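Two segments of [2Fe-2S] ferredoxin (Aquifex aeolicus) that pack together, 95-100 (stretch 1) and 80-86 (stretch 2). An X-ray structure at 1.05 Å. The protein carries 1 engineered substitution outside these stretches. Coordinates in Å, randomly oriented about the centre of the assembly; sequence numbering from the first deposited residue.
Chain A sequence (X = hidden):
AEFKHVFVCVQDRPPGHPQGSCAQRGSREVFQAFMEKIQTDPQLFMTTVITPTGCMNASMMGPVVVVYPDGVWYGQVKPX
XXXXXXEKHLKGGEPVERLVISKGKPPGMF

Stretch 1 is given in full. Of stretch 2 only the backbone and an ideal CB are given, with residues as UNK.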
# COMPACT_ATOMS: atom_id res chain seq x y z
N PRO A 95 -13.53 -0.15 13.32
CA PRO A 95 -13.06 1.09 12.67
C PRO A 95 -13.51 2.32 13.43
O PRO A 95 -14.57 2.37 14.06
CB PRO A 95 -13.72 0.99 11.29
CG PRO A 95 -13.85 -0.48 11.05
CD PRO A 95 -14.24 -1.00 12.39
N VAL A 96 -12.80 3.40 13.39
CA VAL A 96 -12.97 4.69 13.93
C VAL A 96 -13.89 5.42 12.96
O VAL A 96 -13.48 6.05 11.98
CB VAL A 96 -11.67 5.44 14.20
CG1 VAL A 96 -12.01 6.82 14.76
CG2 VAL A 96 -10.80 4.62 15.16
N GLU A 97 -15.20 5.30 13.25
CA GLU A 97 -16.23 5.73 12.32
C GLU A 97 -16.07 7.15 11.85
O GLU A 97 -16.29 7.44 10.65
CB GLU A 97 -17.61 5.59 13.00
CG GLU A 97 -18.76 5.78 12.08
CD GLU A 97 -20.10 5.46 12.73
OE1 GLU A 97 -21.06 5.64 11.94
OE2 GLU A 97 -20.21 5.05 13.83
N ARG A 98 -15.70 8.07 12.75
CA ARG A 98 -15.68 9.48 12.41
C ARG A 98 -14.66 9.82 11.31
O ARG A 98 -14.79 10.87 10.70
CB ARG A 98 -15.43 10.31 13.62
CG ARG A 98 -14.09 10.14 14.23
CD ARG A 98 -13.93 11.01 15.51
NE ARG A 98 -12.67 10.67 16.13
CZ ARG A 98 -11.50 11.22 15.80
NH1 ARG A 98 -11.38 12.22 14.94
NH2 ARG A 98 -10.40 10.77 16.39
N LEU A 99 -13.66 8.98 11.09
CA LEU A 99 -12.62 9.24 10.08
C LEU A 99 -12.80 8.46 8.83
O LEU A 99 -12.03 8.59 7.87
CB LEU A 99 -11.24 8.98 10.70
CG LEU A 99 -10.86 9.94 11.83
CD1 LEU A 99 -9.52 9.49 12.40
CD2 LEU A 99 -10.80 11.36 11.40
N VAL A 100 -13.78 7.56 8.75
CA VAL A 100 -13.94 6.72 7.57
C VAL A 100 -14.43 7.51 6.39
O VAL A 100 -15.44 8.22 6.49
CB VAL A 100 -14.90 5.53 7.88
CG1 VAL A 100 -15.21 4.72 6.64
CG2 VAL A 100 -14.35 4.66 8.98
N UNK A 80 -2.65 12.90 16.16
CA UNK A 80 -3.40 12.72 17.40
C UNK A 80 -4.49 11.68 17.30
O UNK A 80 -5.02 11.26 18.33
CB UNK A 80 -4.02 14.05 17.83
N UNK A 81 -4.86 11.24 16.10
CA UNK A 81 -5.86 10.21 15.91
C UNK A 81 -5.24 8.82 15.85
O UNK A 81 -6.01 7.84 15.89
CB UNK A 81 -6.66 10.48 14.63
N UNK A 82 -3.94 8.70 15.72
CA UNK A 82 -3.34 7.39 15.51
C UNK A 82 -3.61 6.48 16.72
O UNK A 82 -3.91 5.30 16.54
CB UNK A 82 -1.84 7.53 15.26
N UNK A 83 -3.55 7.00 17.94
CA UNK A 83 -3.81 6.14 19.07
C UNK A 83 -5.20 5.51 19.02
O UNK A 83 -5.35 4.34 19.30
CB UNK A 83 -3.64 6.93 20.37
N UNK A 84 -6.21 6.31 18.66
CA UNK A 84 -7.57 5.76 18.62
C UNK A 84 -7.65 4.71 17.56
O UNK A 84 -8.30 3.65 17.73
CB UNK A 84 -8.61 6.85 18.36
N UNK A 85 -7.05 4.94 16.37
CA UNK A 85 -7.12 3.90 15.34
C UNK A 85 -6.41 2.64 15.82
O UNK A 85 -6.93 1.53 15.60
CB UNK A 85 -6.50 4.39 14.03
N UNK A 86 -5.25 2.76 16.43
CA UNK A 86 -4.54 1.60 16.94
C UNK A 86 -5.39 0.85 17.97
O UNK A 86 -5.54 -0.37 17.90
CB UNK A 86 -3.21 2.02 17.56

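Position 80 has no atom of stretch 1 within 5.5 Å of its ideal CB, and its CA-to-CB bond points sideways. Stretch 1 sets no demand here, so many side chains would do. The residue is Glu80, and it makes no contact with stretch 1.

Position 81 points toward stretch 1. Its ideal CB lies 3.8 Å from Leu99 CD1 and 4.1 Å from Arg98 NH2. The guanidinium offers a positive charge and N-H donors, and it is already near. A short acceptor would suit best: Asp or Asn, perhaps Ser. The residue is Asp81, with chi1 m. Arg98 NH2 donates to Asp81 OD1 at 2.7 Å, nearly straight at 172°, as part of a salt bridge. Arg98 NH1 adds a weak bond to Asp81 OD1 at 3.4 Å. Water 1 bridges the same pair: it donates to Asp81 OD2 (2.7 Å) and accepts from Arg98 NH1 (3.0 Å). Leu99 CD1 packs on Asp81 CB at 3.8 Å.

Positions 82 and 83 have helical backbone angles and nothing of stretch 1 near their ideal CB atoms. Position 82 points away; position 83 is out of reach. Stretch 1 does not choose between side chains at either. They are Val82 and Asp83.

Position 84 is helical and points toward stretch 1. Its ideal CB is 4.5 Å from Val96 CG2. The same guanidinium is slightly farther off, with Arg98 NH2 4.7 Å from the ideal CB. An acceptor suits, and Glu or Gln has the reach; Asp is not excluded by distance alone. The charge favours an acid. The residue is Glu84, extended with chi1 and chi2 both t. Arg98 NH2 donates to Glu84 OE1 at 2.8 Å and 170°, in a second salt bridge. Arg98 NE makes a weak bond to Glu84 OE1 at 3.4 Å. Both carboxylates meet the guanidinium at its edge, near its plane, where its N-H groups point. Water 2 donates to Glu84 OE2 (2.6 Å) and accepts from Arg98 NE (2.9 Å).

Position 85 points sideways, with Val96 CG2 4.4 Å from its ideal CB. Stretch 1 offers methyl groups from Val96 and Leu99. An aliphatic side chain would suit: Val, Leu, Ile or Met. The residue is Ile85. Its CG1 lies 4.0 Å from Val96 CG2, and its CD1 reaches to 4.2 Å from Leu99 CD1.

Position 86 points away, and stretch 1 leaves it unconstrained. The residue is Val86.

Stretch 2 (80-86) EDVDEIV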
# COMPACT_ATOMS: atom_id res chain seq x y z
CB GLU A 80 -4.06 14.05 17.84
CG GLU A 80 -3.07 15.13 18.17
CD GLU A 80 -2.49 15.96 17.06
OE1 GLU A 80 -2.62 15.69 15.87
OE2 GLU A 80 -1.82 16.97 17.41
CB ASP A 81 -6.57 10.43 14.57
CG ASP A 81 -7.34 11.72 14.59
OD1 ASP A 81 -8.07 11.97 15.59
OD2 ASP A 81 -7.28 12.44 13.58
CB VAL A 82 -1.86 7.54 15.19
CG1 VAL A 82 -1.16 6.18 15.25
CG2 VAL A 82 -1.72 8.18 13.80
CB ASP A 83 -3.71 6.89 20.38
CG ASP A 83 -2.30 7.18 20.78
OD1 ASP A 83 -1.37 6.58 20.26
OD2 ASP A 83 -2.40 8.08 21.64
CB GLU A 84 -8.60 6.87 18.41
CG GLU A 84 -10.00 6.38 18.57
CD GLU A 84 -11.12 7.39 18.35
OE1 GLU A 84 -10.83 8.57 18.15
OE2 GLU A 84 -12.30 6.99 18.42
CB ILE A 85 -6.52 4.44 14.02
CG1 ILE A 85 -7.33 5.59 13.43
CG2 ILE A 85 -6.33 3.29 13.03
CD1 ILE A 85 -6.68 6.34 12.29
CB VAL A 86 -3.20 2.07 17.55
CG1 VAL A 86 -2.56 0.97 18.38
CG2 VAL A 86 -2.29 2.57 16.44
O HOH W 1 -9.40 14.17 13.83
O HOH W 2 -14.15 8.62 17.55
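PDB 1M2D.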